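Local atomic coordinates of oxidoreductase (Methanosarcina mazei, PDB entry 3KA7), a protein that binds flavin-adenine dinucleotide and probably works as an oxidoreductase of the flavin-containing amine oxidoreductase family. Residues A[149-161]-A[298-311]. Numbering follows the deposited sequence.
Sequences EWLIKFADSFCGW and VLLTPYTRRINGVN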
loop_
_atom_site.group_PDB
_atom_site.type_symbol
_atom_site.label_atom_id
_atom_site.label_comp_id
_atom_site.label_asym_id
_atom_site.label_seq_id
_atom_site.Cartn_x
_atom_site.Cartn_y
_atom_site.Cartn_z
ATOM N N GLU A 149 -23.040 15.430 -4.688
ATOM C CA GLU A 149 -21.763 15.087 -5.300
ATOM C C GLU A 149 -20.584 15.079 -4.314
ATOM O O GLU A 149 -19.562 14.443 -4.590
ATOM C CB GLU A 149 -21.462 16.033 -6.469
ATOM C CG GLU A 149 -20.154 15.716 -7.193
ATOM C CD GLU A 149 -19.777 16.754 -8.246
ATOM O OE1 GLU A 149 -19.773 17.973 -7.929
ATOM O OE2 GLU A 149 -19.467 16.344 -9.388
ATOM N N TRP A 150 -20.715 15.783 -3.189
ATOM C CA TRP A 150 -19.674 15.788 -2.147
ATOM C C TRP A 150 -19.207 14.383 -1.780
ATOM O O TRP A 150 -18.009 14.125 -1.657
ATOM C CB TRP A 150 -20.159 16.519 -0.888
ATOM C CG TRP A 150 -19.443 16.158 0.417
ATOM C CD1 TRP A 150 -20.024 15.690 1.567
ATOM C CD2 TRP A 150 -18.035 16.245 0.692
ATOM N NE1 TRP A 150 -19.069 15.474 2.532
ATOM C CE2 TRP A 150 -17.841 15.815 2.024
ATOM C CE3 TRP A 150 -16.921 16.637 -0.062
ATOM C CZ2 TRP A 150 -16.579 15.764 2.620
ATOM C CZ3 TRP A 150 -15.665 16.591 0.534
ATOM C CH2 TRP A 150 -15.507 16.162 1.862
ATOM N N LEU A 151 -20.146 13.464 -1.599
ATOM C CA LEU A 151 -19.740 12.136 -1.179
ATOM C C LEU A 151 -18.910 11.422 -2.250
ATOM O O LEU A 151 -18.030 10.628 -1.904
ATOM C CB LEU A 151 -20.939 11.279 -0.752
ATOM C CG LEU A 151 -21.683 11.748 0.495
ATOM C CD1 LEU A 151 -22.727 10.674 0.870
ATOM C CD2 LEU A 151 -20.710 12.015 1.644
ATOM N N ILE A 152 -19.179 11.691 -3.530
ATOM C CA ILE A 152 -18.389 11.074 -4.614
ATOM C C ILE A 152 -16.986 11.680 -4.682
ATOM O O ILE A 152 -15.999 10.955 -4.833
ATOM C CB ILE A 152 -19.085 11.151 -5.993
ATOM C CG1 ILE A 152 -20.424 10.394 -5.948
ATOM C CG2 ILE A 152 -18.209 10.528 -7.068
ATOM C CD1 ILE A 152 -20.287 8.967 -5.450
ATOM N N LYS A 153 -16.893 13.001 -4.549
ATOM C CA LYS A 153 -15.571 13.647 -4.499
ATOM C C LYS A 153 -14.761 13.107 -3.321
ATOM O O LYS A 153 -13.567 12.802 -3.455
ATOM C CB LYS A 153 -15.706 15.167 -4.357
ATOM C CG LYS A 153 -16.578 15.790 -5.413
ATOM C CD LYS A 153 -16.004 15.587 -6.782
ATOM C CE LYS A 153 -14.911 16.589 -7.064
ATOM N NZ LYS A 153 -14.476 16.522 -8.497
ATOM N N PHE A 154 -15.412 13.008 -2.164
ATOM C CA PHE A 154 -14.764 12.530 -0.947
ATOM C C PHE A 154 -14.335 11.081 -1.142
ATOM O O PHE A 154 -13.194 10.726 -0.867
ATOM C CB PHE A 154 -15.726 12.670 0.246
ATOM C CG PHE A 154 -15.207 12.084 1.523
ATOM C CD1 PHE A 154 -14.053 12.566 2.103
ATOM C CD2 PHE A 154 -15.893 11.053 2.157
ATOM C CE1 PHE A 154 -13.567 12.027 3.276
ATOM C CE2 PHE A 154 -15.421 10.509 3.333
ATOM C CZ PHE A 154 -14.245 11.002 3.897
ATOM N N ALA A 155 -15.248 10.252 -1.647
ATOM C CA ALA A 155 -14.935 8.832 -1.899
ATOM C C ALA A 155 -13.772 8.668 -2.871
ATOM O O ALA A 155 -12.888 7.828 -2.658
ATOM C CB ALA A 155 -16.152 8.104 -2.412
ATOM N N ASP A 156 -13.765 9.457 -3.944
ATOM C CA ASP A 156 -12.666 9.360 -4.916
ATOM C C ASP A 156 -11.335 9.746 -4.282
ATOM O O ASP A 156 -10.294 9.180 -4.604
ATOM C CB ASP A 156 -12.914 10.258 -6.131
ATOM C CG ASP A 156 -13.777 9.606 -7.191
ATOM O OD1 ASP A 156 -14.013 8.373 -7.133
ATOM O OD2 ASP A 156 -14.219 10.342 -8.100
ATOM N N SER A 157 -11.357 10.738 -3.397
ATOM C CA SER A 157 -10.137 11.139 -2.705
ATOM C C SER A 157 -9.653 10.022 -1.772
ATOM O O SER A 157 -8.476 9.638 -1.779
ATOM C CB SER A 157 -10.378 12.431 -1.932
ATOM O OG SER A 157 -9.236 12.798 -1.184
ATOM N N PHE A 158 -10.565 9.480 -0.977
ATOM C CA PHE A 158 -10.208 8.375 -0.111
ATOM C C PHE A 158 -9.668 7.186 -0.904
ATOM O O PHE A 158 -8.633 6.625 -0.549
ATOM C CB PHE A 158 -11.399 7.926 0.737
ATOM C CG PHE A 158 -11.154 6.641 1.447
ATOM C CD1 PHE A 158 -10.382 6.614 2.592
ATOM C CD2 PHE A 158 -11.652 5.452 0.946
ATOM C CE1 PHE A 158 -10.135 5.415 3.249
ATOM C CE2 PHE A 158 -11.408 4.254 1.592
ATOM C CZ PHE A 158 -10.642 4.240 2.744
ATOM N N CYS A 159 -10.383 6.791 -1.956
ATOM C CA CYS A 159 -9.990 5.628 -2.769
ATOM C C CYS A 159 -8.676 5.843 -3.525
ATOM O O CYS A 159 -7.862 4.914 -3.676
ATOM C CB CYS A 159 -11.093 5.273 -3.760
ATOM S SG CYS A 159 -12.563 4.505 -3.010
ATOM N N GLY A 160 -8.475 7.063 -4.003
ATOM C CA GLY A 160 -7.238 7.430 -4.687
ATOM C C GLY A 160 -6.031 7.385 -3.770
ATOM O O GLY A 160 -5.017 6.766 -4.103
ATOM N N TRP A 161 -6.140 8.020 -2.602
ATOM C CA TRP A 161 -5.065 7.995 -1.614
ATOM C C TRP A 161 -4.796 6.597 -1.046
ATOM O O TRP A 161 -3.660 6.114 -1.078
ATOM C CB TRP A 161 -5.377 8.947 -0.454
ATOM C CG TRP A 161 -4.401 8.792 0.672
ATOM C CD1 TRP A 161 -4.550 8.012 1.783
ATOM C CD2 TRP A 161 -3.118 9.397 0.772
ATOM N NE1 TRP A 161 -3.433 8.105 2.581
ATOM C CE2 TRP A 161 -2.540 8.956 1.984
ATOM C CE3 TRP A 161 -2.401 10.292 -0.034
ATOM C CZ2 TRP A 161 -1.276 9.365 2.399
ATOM C CZ3 TRP A 161 -1.138 10.690 0.379
ATOM C CH2 TRP A 161 -0.590 10.225 1.585
ATOM N N VAL A 298 -3.240 12.351 7.432
ATOM C CA VAL A 298 -3.309 12.634 6.006
ATOM C C VAL A 298 -4.177 13.868 5.784
ATOM O O VAL A 298 -5.100 14.114 6.557
ATOM C CB VAL A 298 -3.910 11.433 5.248
ATOM C CG1 VAL A 298 -4.075 11.750 3.763
ATOM C CG2 VAL A 298 -3.033 10.174 5.460
ATOM N N LEU A 299 -3.848 14.660 4.766
ATOM C CA LEU A 299 -4.720 15.718 4.277
ATOM C C LEU A 299 -5.311 15.253 2.953
ATOM O O LEU A 299 -4.620 15.222 1.939
ATOM C CB LEU A 299 -3.935 17.016 4.047
ATOM C CG LEU A 299 -4.690 18.223 3.468
ATOM C CD1 LEU A 299 -5.668 18.753 4.520
ATOM C CD2 LEU A 299 -3.714 19.332 3.021
ATOM N N LEU A 300 -6.576 14.860 2.962
ATOM C CA LEU A 300 -7.239 14.490 1.713
ATOM C C LEU A 300 -7.650 15.732 0.930
ATOM O O LEU A 300 -8.061 16.737 1.515
ATOM C CB LEU A 300 -8.469 13.617 1.992
ATOM C CG LEU A 300 -8.141 12.231 2.550
ATOM C CD1 LEU A 300 -9.436 11.485 2.873
ATOM C CD2 LEU A 300 -7.270 11.434 1.565
ATOM N N THR A 301 -7.536 15.676 -0.399
ATOM C CA THR A 301 -7.781 16.858 -1.223
ATOM C C THR A 301 -8.737 16.530 -2.378
ATOM O O THR A 301 -8.311 16.336 -3.517
ATOM C CB THR A 301 -6.457 17.417 -1.797
ATOM O OG1 THR A 301 -5.777 16.382 -2.529
ATOM C CG2 THR A 301 -5.523 17.913 -0.669
ATOM N N PRO A 302 -10.044 16.467 -2.087
ATOM C CA PRO A 302 -10.987 15.943 -3.074
ATOM C C PRO A 302 -11.274 16.847 -4.270
ATOM O O PRO A 302 -11.800 16.361 -5.277
ATOM C CB PRO A 302 -12.278 15.679 -2.270
ATOM C CG PRO A 302 -12.065 16.200 -0.915
ATOM C CD PRO A 302 -10.620 16.627 -0.744
ATOM N N TYR A 303 -10.929 18.133 -4.183
ATOM C CA TYR A 303 -11.299 19.075 -5.247
ATOM C C TYR A 303 -10.106 19.536 -6.082
ATOM O O TYR A 303 -9.791 20.731 -6.140
ATOM C CB TYR A 303 -12.088 20.265 -4.666
ATOM C CG TYR A 303 -13.450 19.812 -4.195
ATOM C CD1 TYR A 303 -14.558 19.932 -5.016
ATOM C CD2 TYR A 303 -13.608 19.210 -2.946
ATOM C CE1 TYR A 303 -15.813 19.483 -4.608
ATOM C CE2 TYR A 303 -14.866 18.755 -2.517
ATOM C CZ TYR A 303 -15.956 18.890 -3.361
ATOM O OH TYR A 303 -17.197 18.445 -2.957
ATOM N N THR A 304 -9.453 18.571 -6.724
ATOM C CA THR A 304 -8.260 18.797 -7.520
ATOM C C THR A 304 -8.440 18.134 -8.878
ATOM O O THR A 304 -9.424 17.415 -9.109
ATOM C CB THR A 304 -7.079 18.092 -6.882
ATOM O OG1 THR A 304 -7.394 16.696 -6.780
ATOM C CG2 THR A 304 -6.806 18.657 -5.472
ATOM N N ARG A 305 -7.464 18.342 -9.760
ATOM C CA ARG A 305 -7.407 17.621 -11.036
ATOM C C ARG A 305 -6.993 16.167 -10.826
ATOM O O ARG A 305 -7.578 15.262 -11.421
ATOM C CB ARG A 305 -6.379 18.261 -11.970
ATOM C CG ARG A 305 -6.641 19.721 -12.316
ATOM C CD ARG A 305 -5.345 20.407 -12.727
ATOM N NE ARG A 305 -5.555 21.831 -12.962
ATOM C CZ ARG A 305 -5.637 22.738 -11.995
ATOM N NH1 ARG A 305 -5.514 22.380 -10.721
ATOM N NH2 ARG A 305 -5.842 24.010 -12.301
ATOM N N ARG A 306 -5.986 15.953 -9.978
ATOM C CA ARG A 306 -5.372 14.626 -9.823
ATOM C C ARG A 306 -4.955 14.268 -8.390
ATOM O O ARG A 306 -5.130 13.126 -7.967
ATOM C CB ARG A 306 -4.157 14.487 -10.740
ATOM C CG ARG A 306 -4.510 14.360 -12.203
ATOM C CD ARG A 306 -5.182 13.028 -12.426
ATOM N NE ARG A 306 -5.900 12.919 -13.689
ATOM C CZ ARG A 306 -5.378 13.181 -14.870
ATOM N NH1 ARG A 306 -4.112 13.568 -14.942
ATOM N NH2 ARG A 306 -6.105 13.039 -15.980
ATOM N N ILE A 307 -4.365 15.209 -7.659
ATOM C CA ILE A 307 -3.842 14.885 -6.314
ATOM C C ILE A 307 -4.965 14.452 -5.368
ATOM O O ILE A 307 -5.983 15.135 -5.248
ATOM C CB ILE A 307 -3.031 16.053 -5.715
ATOM C CG1 ILE A 307 -1.725 16.221 -6.509
ATOM C CG2 ILE A 307 -2.687 15.775 -4.260
ATOM C CD1 ILE A 307 -0.850 17.400 -6.068
ATOM N N ASN A 308 -4.803 13.287 -4.743
ATOM C CA ASN A 308 -5.838 12.747 -3.846
ATOM C C ASN A 308 -5.604 13.079 -2.381
ATOM O O ASN A 308 -6.541 13.157 -1.577
ATOM C CB ASN A 308 -5.918 11.233 -3.984
ATOM C CG ASN A 308 -6.214 10.801 -5.393
ATOM O OD1 ASN A 308 -5.419 10.096 -5.992
ATOM N ND2 ASN A 308 -7.356 11.253 -5.945
ATOM N N GLY A 309 -4.343 13.227 -2.014
ATOM C CA GLY A 309 -4.044 13.625 -0.646
ATOM C C GLY A 309 -2.556 13.776 -0.434
ATOM O O GLY A 309 -1.751 13.518 -1.329
ATOM N N VAL A 310 -2.192 14.202 0.762
ATOM C CA VAL A 310 -0.798 14.424 1.048
ATOM C C VAL A 310 -0.529 14.142 2.516
ATOM O O VAL A 310 -1.456 14.199 3.332
ATOM C CB VAL A 310 -0.385 15.861 0.589
ATOM C CG1 VAL A 310 -1.578 16.664 0.078
ATOM C CG2 VAL A 310 0.457 16.588 1.602
ATOM N N ASN A 311 0.711 13.765 2.843
ATOM C CA ASN A 311 1.117 13.645 4.246
ATOM C C ASN A 311 2.419 14.379 4.519
ATOM O O ASN A 311 3.015 14.946 3.609
ATOM C CB ASN A 311 1.139 12.187 4.762
ATOM C CG ASN A 311 2.309 11.350 4.239
ATOM O OD1 ASN A 311 3.183 11.826 3.509
ATOM N ND2 ASN A 311 2.324 10.070 4.637
HETATM O O HOH W 1 -19.310 18.545 -4.540
HETATM O O HOH W 2 -12.016 13.727 -5.644
HETATM O O HOH W 3 -11.851 16.594 -8.232
#
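Trp161 lies with one indole face under the side chain of Val298, whose CG1 stands 3.8 Å from the centroid of the five-membered ring in a CH-pi contact. The other methyl, Val298 CG2, reaches the Trp161 side chain at NE1 and CZ2. Because CG of Trp161 is anti to the backbone N (chi1 171°), the indole runs out from the helix beside both strands, and its six-membered ring meets strand 307-311 at Gly309, with CZ3 3.4 Å from Gly309 O. Glycine suits that place, since a CB would press against the indole. Gly160 is also suited to its position: a CB here would collide with Asn308 CG, whereas the bare Gly160 CA lets Asn308 OD1 approach to 3.5 Å; that oxygen accepts its hydrogen bond from Tyr333 N. Between these residues and the helix's first turns, Ser157 OG donates to Asn308 O at 2.7 Å, in the carbonyl plane. The same oxygen accepts from Thr301 N, so the small hydroxyl adds a helix-to-sheet bond to one already pairing the strands. Helix 149-161 thus packs on the antiparallel hairpin 298-311, part of the mixed sheet of this member of the flavin-containing amine oxidoreductase family, and the Trp161 side chain comes to about 5 Å from the bound FAD and about 4 Å from the side chain of Phe54, which binds FAD. With only a methyl group at this position, as in an alanine, the Val298 methyls would probably lose their aromatic floor and a gap is likely to open beside Gly309. At the other end, compact Pro302 sets CB 3.4 Å from Lys153 O. Tyr303 crosses Trp150 at about a right angle, its OH at the indole edge 3.4 Å from Trp150 CE3. Lys153, bent at chi2 and chi3, lays CE off-centre over the phenol ring while NZ donates to a water that bridges to Pro302 O and Thr304 O.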